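Local atomic coordinates of protein DOA1 (Saccharomyces cerevisiae, PDB entry 3ODT), a protein that probably binds ubiquitin through its WD40 beta-propeller domain, an interaction implicated in regulating the turnover of F-box proteins. Residues C108-I118 with V145-F153; F179-H189 with S200-D211. All blocks are in the same frame, centred on the assembly; numbering follows the deposited sequence.

Three successive four-stranded blades of the WD40 propeller are represented here. Contact 1 packs the blade that runs from strand 107-113 to strand 133-139 against the innermost strand of the next, while contact 2 lies within the following blade, joining its entry loop and first strand to its second and third strands. The contact centres are about 18 Å apart, yet their side chains meet at the second blade boundary. Trp-146 of contact 1 makes a cation-pi pair with Arg-188 of contact 2, its CZ3 being 3.4 Å from Arg-188 NH2, and Lys-149 NZ comes within 3.2 Å of His-189 NE2. The calcium ligands Asp-20, Ser-285 and Asn-287 belong to neither contact.

Contact 1 of 2, residues C108-I118 with V145-F153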
loop_
_atom_site.group_PDB
_atom_site.type_symbol
_atom_site.label_atom_id
_atom_site.label_comp_id
_atom_site.label_asym_id
_atom_site.label_seq_id
_atom_site.Cartn_x
_atom_site.Cartn_y
_atom_site.Cartn_z
ATOM N N CYS A 108 -1.082 -5.257 8.768
ATOM C CA CYS A 108 -1.961 -4.841 7.674
ATOM C C CYS A 108 -1.364 -3.834 6.707
ATOM O O CYS A 108 -1.998 -3.537 5.687
ATOM C CB CYS A 108 -3.301 -4.295 8.193
ATOM S SG CYS A 108 -3.154 -3.050 9.435
ATOM N N SER A 109 -0.176 -3.303 7.013
ATOM C CA SER A 109 0.502 -2.430 6.074
ATOM C C SER A 109 1.993 -2.515 6.250
ATOM O O SER A 109 2.482 -2.744 7.359
ATOM C CB SER A 109 0.030 -0.978 6.201
ATOM O OG SER A 109 0.583 -0.344 7.343
ATOM N N LEU A 110 2.711 -2.299 5.145
ATOM C CA LEU A 110 4.162 -2.278 5.136
ATOM C C LEU A 110 4.600 -1.200 4.157
ATOM O O LEU A 110 3.985 -1.008 3.089
ATOM C CB LEU A 110 4.766 -3.621 4.692
ATOM C CG LEU A 110 4.811 -4.693 5.762
ATOM C CD1 LEU A 110 5.161 -6.030 5.139
ATOM C CD2 LEU A 110 5.831 -4.321 6.849
ATOM N N SER A 111 5.689 -0.519 4.497
ATOM C CA SER A 111 6.297 0.459 3.605
ATOM C C SER A 111 7.800 0.496 3.878
ATOM O O SER A 111 8.241 0.255 4.994
ATOM C CB SER A 111 5.668 1.832 3.859
ATOM O OG SER A 111 6.022 2.736 2.833
ATOM N N PHE A 112 8.570 0.807 2.839
ATOM C CA PHE A 112 9.999 0.954 2.939
ATOM C C PHE A 112 10.435 2.274 2.315
ATOM O O PHE A 112 10.031 2.638 1.205
ATOM C CB PHE A 112 10.700 -0.213 2.243
ATOM C CG PHE A 112 12.184 -0.116 2.223
ATOM C CD1 PHE A 112 12.931 -0.668 3.247
ATOM C CD2 PHE A 112 12.855 0.494 1.169
ATOM C CE1 PHE A 112 14.332 -0.610 3.213
ATOM C CE2 PHE A 112 14.244 0.551 1.146
ATOM C CZ PHE A 112 14.968 0.012 2.182
ATOM N N GLN A 113 11.260 2.986 3.061
ATOM C CA GLN A 113 11.863 4.204 2.562
ATOM C C GLN A 113 13.228 4.445 3.208
ATOM O O GLN A 113 13.339 4.458 4.422
ATOM C CB GLN A 113 10.927 5.365 2.871
ATOM C CG GLN A 113 11.132 6.583 1.993
ATOM C CD GLN A 113 9.959 7.495 2.067
ATOM O OE1 GLN A 113 8.882 7.174 1.565
ATOM N NE2 GLN A 113 10.133 8.622 2.737
ATOM N N ASP A 114 14.258 4.630 2.388
ATOM C CA ASP A 114 15.551 5.111 2.854
ATOM C C ASP A 114 16.079 4.252 4.007
ATOM O O ASP A 114 16.536 4.780 5.019
ATOM C CB ASP A 114 15.424 6.571 3.296
ATOM C CG ASP A 114 15.007 7.500 2.149
ATOM O OD1 ASP A 114 15.624 7.417 1.065
ATOM O OD2 ASP A 114 14.064 8.310 2.336
ATOM N N GLY A 115 15.979 2.930 3.864
ATOM C CA GLY A 115 16.514 2.005 4.856
ATOM C C GLY A 115 15.590 1.719 6.021
ATOM O O GLY A 115 15.926 0.910 6.895
ATOM N N VAL A 116 14.424 2.361 6.028
ATOM C CA VAL A 116 13.472 2.232 7.126
ATOM C C VAL A 116 12.275 1.409 6.694
ATOM O O VAL A 116 11.703 1.662 5.653
ATOM C CB VAL A 116 12.975 3.621 7.618
ATOM C CG1 VAL A 116 12.002 3.448 8.790
ATOM C CG2 VAL A 116 14.156 4.473 8.012
ATOM N N VAL A 117 11.914 0.414 7.496
ATOM C CA VAL A 117 10.666 -0.300 7.291
ATOM C C VAL A 117 9.672 0.243 8.308
ATOM O O VAL A 117 9.990 0.404 9.492
ATOM C CB VAL A 117 10.823 -1.813 7.525
ATOM C CG1 VAL A 117 9.499 -2.546 7.302
ATOM C CG2 VAL A 117 11.887 -2.354 6.600
ATOM N N ILE A 118 8.456 0.542 7.866
ATOM C CA ILE A 118 7.414 0.909 8.807
ATOM C C ILE A 118 6.181 0.063 8.553
ATOM O O ILE A 118 5.744 -0.098 7.408
ATOM C CB ILE A 118 7.126 2.440 8.822
ATOM C CG1 ILE A 118 6.182 2.802 9.974
ATOM C CG2 ILE A 118 6.626 2.932 7.486
ATOM C CD1 ILE A 118 6.000 4.300 10.173
ATOM N N VAL A 145 -4.287 0.158 13.406
ATOM C CA VAL A 145 -3.522 1.063 12.573
ATOM C C VAL A 145 -3.474 0.461 11.168
ATOM O O VAL A 145 -2.797 -0.538 10.904
ATOM C CB VAL A 145 -2.122 1.276 13.151
ATOM C CG1 VAL A 145 -1.261 2.082 12.174
ATOM C CG2 VAL A 145 -2.205 1.973 14.509
ATOM N N TRP A 146 -4.268 1.052 10.284
ATOM C CA TRP A 146 -4.420 0.535 8.934
ATOM C C TRP A 146 -3.262 0.902 8.028
ATOM O O TRP A 146 -2.994 0.183 7.044
ATOM C CB TRP A 146 -5.711 1.060 8.327
ATOM C CG TRP A 146 -6.883 0.208 8.733
ATOM C CD1 TRP A 146 -7.888 0.543 9.597
ATOM C CD2 TRP A 146 -7.162 -1.111 8.276
ATOM N NE1 TRP A 146 -8.785 -0.495 9.693
ATOM C CE2 TRP A 146 -8.368 -1.515 8.882
ATOM C CE3 TRP A 146 -6.533 -1.974 7.364
ATOM C CZ2 TRP A 146 -8.941 -2.754 8.642
ATOM C CZ3 TRP A 146 -7.106 -3.216 7.129
ATOM C CH2 TRP A 146 -8.316 -3.580 7.755
ATOM N N ASP A 147 -2.573 2.012 8.313
ATOM C CA ASP A 147 -1.425 2.395 7.508
ATOM C C ASP A 147 -0.426 3.201 8.309
ATOM O O ASP A 147 -0.764 3.823 9.298
ATOM C CB ASP A 147 -1.862 3.165 6.260
ATOM C CG ASP A 147 -0.768 3.190 5.189
ATOM O OD1 ASP A 147 0.082 2.282 5.170
ATOM O OD2 ASP A 147 -0.730 4.151 4.383
ATOM N N ALA A 148 0.811 3.189 7.833
ATOM C CA ALA A 148 1.925 3.895 8.441
ATOM C C ALA A 148 2.927 4.204 7.335
ATOM O O ALA A 148 3.234 3.352 6.466
ATOM C CB ALA A 148 2.595 3.051 9.565
ATOM N N LYS A 149 3.424 5.428 7.357
ATOM C CA LYS A 149 4.349 5.925 6.340
ATOM C C LYS A 149 5.450 6.752 6.968
ATOM O O LYS A 149 5.245 7.423 7.995
ATOM C CB LYS A 149 3.608 6.788 5.333
ATOM C CG LYS A 149 2.606 6.056 4.469
ATOM C CD LYS A 149 3.260 5.045 3.547
ATOM C CE LYS A 149 2.413 4.770 2.301
ATOM N NZ LYS A 149 1.298 3.833 2.528
ATOM N N VAL A 150 6.606 6.714 6.338
ATOM C CA VAL A 150 7.694 7.574 6.716
ATOM C C VAL A 150 7.452 8.968 6.102
ATOM O O VAL A 150 7.235 9.104 4.898
ATOM C CB VAL A 150 9.034 7.013 6.194
ATOM C CG1 VAL A 150 10.166 8.022 6.457
ATOM C CG2 VAL A 150 9.341 5.674 6.851
ATOM N N VAL A 151 7.483 9.994 6.935
ATOM C CA VAL A 151 7.430 11.374 6.458
ATOM C C VAL A 151 8.852 11.852 6.141
ATOM O O VAL A 151 9.128 12.361 5.056
ATOM C CB VAL A 151 6.774 12.263 7.509
ATOM C CG1 VAL A 151 6.872 13.740 7.100
ATOM C CG2 VAL A 151 5.307 11.853 7.686
ATOM N N SER A 152 9.756 11.664 7.093
ATOM C CA SER A 152 11.155 12.053 6.940
ATOM C C SER A 152 12.064 11.080 7.696
ATOM O O SER A 152 12.001 10.995 8.934
ATOM C CB SER A 152 11.373 13.463 7.475
ATOM O OG SER A 152 12.758 13.737 7.555
ATOM N N PHE A 153 12.917 10.353 6.967
ATOM C CA PHE A 153 13.818 9.405 7.627
ATOM C C PHE A 153 14.826 10.165 8.490
ATOM O O PHE A 153 15.203 9.700 9.557
ATOM C CB PHE A 153 14.528 8.454 6.629
ATOM C CG PHE A 153 15.795 9.009 6.058
ATOM C CD1 PHE A 153 17.014 8.762 6.669
ATOM C CD2 PHE A 153 15.764 9.811 4.929
ATOM C CE1 PHE A 153 18.174 9.283 6.164
ATOM C CE2 PHE A 153 16.937 10.341 4.400
ATOM C CZ PHE A 153 18.141 10.079 5.017
#
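Adjacent WD40 blades meet where Ile-118 and Val-116, on the second strand of one blade, press onto Ala-148 and Val-150 of the innermost strand of the next. The two innermost strands, 108-113 and 145-150, run nearly parallel at 6°, their axes 5.7 Å apart at closest approach. Ile-118 holds CG1 anti to its backbone N (chi1 -171°), which carries this branch to Ala-148 CB at 3.6 Å. Its other branch, CG2, turns to Val-150 CG2 at 3.9 Å, and Val-116 CG1 reaches the same methyl at 4.0 Å. Strands 125-130 and 157-162 add to this apolar layer, Val-128 touching Val-116 and Ile-118, and Phe-158 touching Ile-118.

At the hairpin tip, the type I' turn of Gln-113 to Val-116 sets Asp-114 CB over one face of the Phe-153 ring, a CH-pi contact 4.0 Å from the centroid. At the other end, Cys-108 CB packs obliquely against the Trp-146 ring, 4.1 Å from its CE3. Between them, Lys-149 folds back along its own strand, passing CD 3.7 Å from Ser-111 OG before NZ meets the syn lone pair of Asp-147 OD2 at 2.8 Å in a salt bridge. Replacement of Lys-149 by an alanine would probably cost the Asp-147 carboxylate its charged mate, though not its hydrogen bond from Leu-190 N, and open a gap beside Ser-111. Val-145 pairs through its backbone with Ser-121 of the preceding blade, but residues 108-118 and 145-153 share no clear hydrogen bond. With Ala-148 O also buried without a partner, their cohesion rests chiefly on apolar and aromatic packing.

Contact 2 of 2, residues F179-H189 with S200-D211; sequences FSGIHNDVVRH and SCSNDGLIKLVD
Ser-202 points two ways at once toward the loop 182-186: its CB sits over one face of the His-183 imidazole, and its OG, trans to the backbone N (chi1 167°), donates to Val-186 O at 2.8 Å from above the carbonyl plane. The same oxygen takes Asn-203 N at 3.0 Å, nearly in line with the C=O bond, so two donors grip it from different directions. Ser-202 OG also accepts from Asp-204 N, forming an ST turn. Asp-185 turns its carboxylate almost perpendicular to the Asn-203 amide, 82° between planes, with OD2 3.6 Å from Asn-203 CB. Arg-188 passes the amide obliquely, planes 54° apart, and NH1 makes a weak bond to Asn-203 OD1 at 3.3 Å.

His-183, Ser-200 and Asp-204 probably occupy the positions of the histidine, serine and aspartate in the structural tetrad of WD40 repeats, with Val-210 standing where the tryptophan is usual. Val-210 also meets Ile-182 tip to tip, CG2 to CG2 at 3.8 Å. Lys-208, extended beyond CG, runs past Ile-182, where NZ donates a hydrogen bond to Ile-182 O at 2.8 Å.

Strands 187-189 and 200-202 pair with a classic beta bulge in which Arg-188 and His-189 both face Cys-201; Arg-188 N donates to Cys-201 O at 2.8 Å, and Cys-201 SG packs 3.5 Å from His-189 CB.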
loop_
_atom_site.group_PDB
_atom_site.type_symbol
_atom_site.label_atom_id
_atom_site.label_comp_id
_atom_site.label_asym_id
_atom_site.label_seq_id
_atom_site.Cartn_x
_atom_site.Cartn_y
_atom_site.Cartn_z
ATOM N N PHE A 179 -4.487 14.557 13.861
ATOM C CA PHE A 179 -5.459 15.108 12.921
ATOM C C PHE A 179 -6.773 14.338 13.103
ATOM O O PHE A 179 -6.963 13.237 12.568
ATOM C CB PHE A 179 -4.952 14.962 11.476
ATOM C CG PHE A 179 -3.572 15.539 11.239
ATOM C CD1 PHE A 179 -3.412 16.835 10.763
ATOM C CD2 PHE A 179 -2.438 14.768 11.453
ATOM C CE1 PHE A 179 -2.165 17.359 10.545
ATOM C CE2 PHE A 179 -1.186 15.280 11.265
ATOM C CZ PHE A 179 -1.037 16.574 10.794
ATOM N N SER A 180 -7.690 14.922 13.867
ATOM C CA SER A 180 -8.952 14.259 14.222
ATOM C C SER A 180 -10.110 14.801 13.403
ATOM O O SER A 180 -11.227 14.271 13.473
ATOM C CB SER A 180 -9.267 14.437 15.695
ATOM O OG SER A 180 -9.559 15.795 15.955
ATOM N N GLY A 181 -9.843 15.841 12.621
ATOM C CA GLY A 181 -10.887 16.471 11.817
ATOM C C GLY A 181 -10.893 16.176 10.322
ATOM O O GLY A 181 -11.562 16.883 9.554
ATOM N N ILE A 182 -10.172 15.142 9.905
ATOM C CA ILE A 182 -10.034 14.842 8.477
ATOM C C ILE A 182 -11.122 13.876 8.018
ATOM O O ILE A 182 -11.770 14.113 6.997
ATOM C CB ILE A 182 -8.647 14.262 8.163
ATOM C CG1 ILE A 182 -7.581 15.167 8.776
ATOM C CG2 ILE A 182 -8.458 14.127 6.647
ATOM C CD1 ILE A 182 -7.614 16.590 8.277
ATOM N N HIS A 183 -11.308 12.785 8.760
ATOM C CA HIS A 183 -12.369 11.839 8.470
ATOM C C HIS A 183 -13.121 11.536 9.742
ATOM O O HIS A 183 -12.511 11.463 10.814
ATOM C CB HIS A 183 -11.779 10.538 7.957
ATOM C CG HIS A 183 -11.044 10.671 6.663
ATOM N ND1 HIS A 183 -9.669 10.699 6.592
ATOM C CD2 HIS A 183 -11.491 10.781 5.393
ATOM C CE1 HIS A 183 -9.295 10.798 5.325
ATOM N NE2 HIS A 183 -10.385 10.866 4.583
ATOM N N ASN A 184 -14.426 11.312 9.624
ATOM C CA ASN A 184 -15.240 10.867 10.748
ATOM C C ASN A 184 -15.529 9.370 10.646
ATOM O O ASN A 184 -16.626 8.912 10.967
ATOM C CB ASN A 184 -16.548 11.655 10.813
ATOM C CG ASN A 184 -17.281 11.464 12.126
ATOM O OD1 ASN A 184 -16.664 11.221 13.164
ATOM N ND2 ASN A 184 -18.604 11.572 12.086
ATOM N N ASP A 185 -14.531 8.618 10.191
ATOM C CA ASP A 185 -14.655 7.193 9.981
ATOM C C ASP A 185 -13.238 6.641 9.951
ATOM O O ASP A 185 -12.257 7.388 10.041
ATOM C CB ASP A 185 -15.360 6.903 8.653
ATOM C CG ASP A 185 -16.084 5.544 8.621
ATOM O OD1 ASP A 185 -15.738 4.607 9.387
ATOM O OD2 ASP A 185 -16.975 5.402 7.749
ATOM N N VAL A 186 -13.148 5.328 9.852
ATOM C CA VAL A 186 -11.884 4.617 9.841
ATOM C C VAL A 186 -10.979 5.176 8.749
ATOM O O VAL A 186 -11.411 5.316 7.605
ATOM C CB VAL A 186 -12.167 3.144 9.545
ATOM C CG1 VAL A 186 -10.877 2.389 9.270
ATOM C CG2 VAL A 186 -13.038 2.503 10.658
ATOM N N VAL A 187 -9.739 5.516 9.093
ATOM C CA VAL A 187 -8.758 5.971 8.082
ATOM C C VAL A 187 -7.951 4.765 7.628
ATOM O O VAL A 187 -7.404 4.028 8.461
ATOM C CB VAL A 187 -7.841 7.075 8.615
ATOM C CG1 VAL A 187 -7.102 7.718 7.466
ATOM C CG2 VAL A 187 -8.674 8.130 9.322
ATOM N N ARG A 188 -7.920 4.542 6.318
ATOM C CA ARG A 188 -7.402 3.308 5.770
ATOM C C ARG A 188 -6.011 3.424 5.148
ATOM O O ARG A 188 -5.250 2.449 5.107
ATOM C CB ARG A 188 -8.352 2.790 4.702
ATOM C CG ARG A 188 -9.703 2.308 5.217
ATOM C CD ARG A 188 -9.568 1.119 6.095
ATOM N NE ARG A 188 -9.151 -0.137 5.437
ATOM C CZ ARG A 188 -9.919 -1.211 5.274
ATOM N NH1 ARG A 188 -11.217 -1.195 5.638
ATOM N NH2 ARG A 188 -9.394 -2.306 4.727
ATOM N N HIS A 189 -5.675 4.595 4.621
ATOM C CA HIS A 189 -4.401 4.691 3.918
ATOM C C HIS A 189 -3.895 6.108 3.798
ATOM O O HIS A 189 -4.655 7.074 3.886
ATOM C CB HIS A 189 -4.487 4.023 2.522
ATOM C CG HIS A 189 -3.267 3.215 2.195
ATOM N ND1 HIS A 189 -2.969 2.028 2.828
ATOM C CD2 HIS A 189 -2.253 3.434 1.318
ATOM C CE1 HIS A 189 -1.832 1.556 2.357
ATOM N NE2 HIS A 189 -1.366 2.396 1.443
ATOM N N SER A 200 -4.952 11.269 2.577
ATOM C CA SER A 200 -5.476 10.145 3.329
ATOM C C SER A 200 -6.765 9.690 2.653
ATOM O O SER A 200 -7.410 10.456 1.933
ATOM C CB SER A 200 -5.792 10.552 4.763
ATOM O OG SER A 200 -6.644 11.677 4.773
ATOM N N CYS A 201 -7.135 8.444 2.894
ATOM C CA CYS A 201 -8.414 7.923 2.447
ATOM C C CYS A 201 -9.045 7.088 3.538
ATOM O O CYS A 201 -8.365 6.660 4.499
ATOM C CB CYS A 201 -8.262 7.099 1.154
ATOM S SG CYS A 201 -7.394 5.536 1.349
ATOM N N SER A 202 -10.344 6.839 3.384
ATOM C CA SER A 202 -11.129 6.363 4.489
ATOM C C SER A 202 -12.325 5.498 4.090
ATOM O O SER A 202 -12.762 5.481 2.931
ATOM C CB SER A 202 -11.578 7.617 5.260
ATOM O OG SER A 202 -12.599 7.406 6.221
ATOM N N ASN A 203 -12.870 4.785 5.071
ATOM C CA ASN A 203 -14.134 4.092 4.878
ATOM C C ASN A 203 -15.287 5.055 4.572
ATOM O O ASN A 203 -16.325 4.619 4.123
ATOM C CB ASN A 203 -14.511 3.309 6.134
ATOM C CG ASN A 203 -13.732 2.001 6.288
ATOM O OD1 ASN A 203 -12.784 1.709 5.539
ATOM N ND2 ASN A 203 -14.141 1.206 7.272
ATOM N N ASP A 204 -15.085 6.351 4.794
ATOM C CA ASP A 204 -16.108 7.344 4.478
ATOM C C ASP A 204 -16.239 7.600 2.978
ATOM O O ASP A 204 -17.078 8.377 2.552
ATOM C CB ASP A 204 -15.879 8.658 5.235
ATOM C CG ASP A 204 -14.619 9.417 4.781
ATOM O OD1 ASP A 204 -13.981 9.010 3.768
ATOM O OD2 ASP A 204 -14.262 10.425 5.432
ATOM N N GLY A 205 -15.421 6.928 2.176
ATOM C CA GLY A 205 -15.498 7.073 0.741
ATOM C C GLY A 205 -14.689 8.208 0.163
ATOM O O GLY A 205 -14.708 8.396 -1.035
ATOM N N LEU A 206 -13.950 8.934 0.997
ATOM C CA LEU A 206 -13.283 10.163 0.585
ATOM C C LEU A 206 -11.771 10.003 0.620
ATOM O O LEU A 206 -11.231 9.214 1.392
ATOM C CB LEU A 206 -13.693 11.345 1.496
ATOM C CG LEU A 206 -15.190 11.648 1.557
ATOM C CD1 LEU A 206 -15.541 12.705 2.596
ATOM C CD2 LEU A 206 -15.669 12.078 0.156
ATOM N N ILE A 207 -11.120 10.795 -0.220
ATOM C CA ILE A 207 -9.687 11.019 -0.214
ATOM C C ILE A 207 -9.524 12.497 0.031
ATOM O O ILE A 207 -10.285 13.284 -0.494
ATOM C CB ILE A 207 -9.077 10.677 -1.575
ATOM C CG1 ILE A 207 -9.482 9.255 -1.991
ATOM C CG2 ILE A 207 -7.578 10.888 -1.542
ATOM C CD1 ILE A 207 -9.320 8.997 -3.475
ATOM N N LYS A 208 -8.582 12.864 0.875
ATOM C CA LYS A 208 -8.344 14.261 1.208
ATOM C C LYS A 208 -6.846 14.612 1.205
ATOM O O LYS A 208 -6.004 13.828 1.675
ATOM C CB LYS A 208 -8.955 14.591 2.574
ATOM C CG LYS A 208 -10.436 14.377 2.615
ATOM C CD LYS A 208 -11.107 14.947 3.862
ATOM C CE LYS A 208 -12.541 14.508 3.939
ATOM N NZ LYS A 208 -13.308 15.219 4.991
ATOM N N LEU A 209 -6.538 15.802 0.690
ATOM C CA LEU A 209 -5.209 16.393 0.742
ATOM C C LEU A 209 -5.177 17.319 1.951
ATOM O O LEU A 209 -6.064 18.160 2.116
ATOM C CB LEU A 209 -4.968 17.185 -0.545
ATOM C CG LEU A 209 -3.679 17.990 -0.573
ATOM C CD1 LEU A 209 -2.451 17.086 -0.561
ATOM C CD2 LEU A 209 -3.680 18.853 -1.796
ATOM N N VAL A 210 -4.188 17.135 2.812
ATOM C CA VAL A 210 -4.123 17.797 4.100
ATOM C C VAL A 210 -2.774 18.508 4.295
ATOM O O VAL A 210 -1.707 17.976 3.974
ATOM C CB VAL A 210 -4.309 16.741 5.238
ATOM C CG1 VAL A 210 -4.332 17.410 6.610
ATOM C CG2 VAL A 210 -5.610 15.944 5.018
ATOM N N ASP A 211 -2.849 19.711 4.841
ATOM C CA ASP A 211 -1.679 20.482 5.243
ATOM C C ASP A 211 -1.159 19.925 6.578
ATOM O O ASP A 211 -1.857 19.893 7.573
ATOM C CB ASP A 211 -2.068 21.960 5.354
ATOM C CG ASP A 211 -0.903 22.865 5.658
ATOM O OD1 ASP A 211 -0.137 22.598 6.602
ATOM O OD2 ASP A 211 -0.764 23.882 4.963
#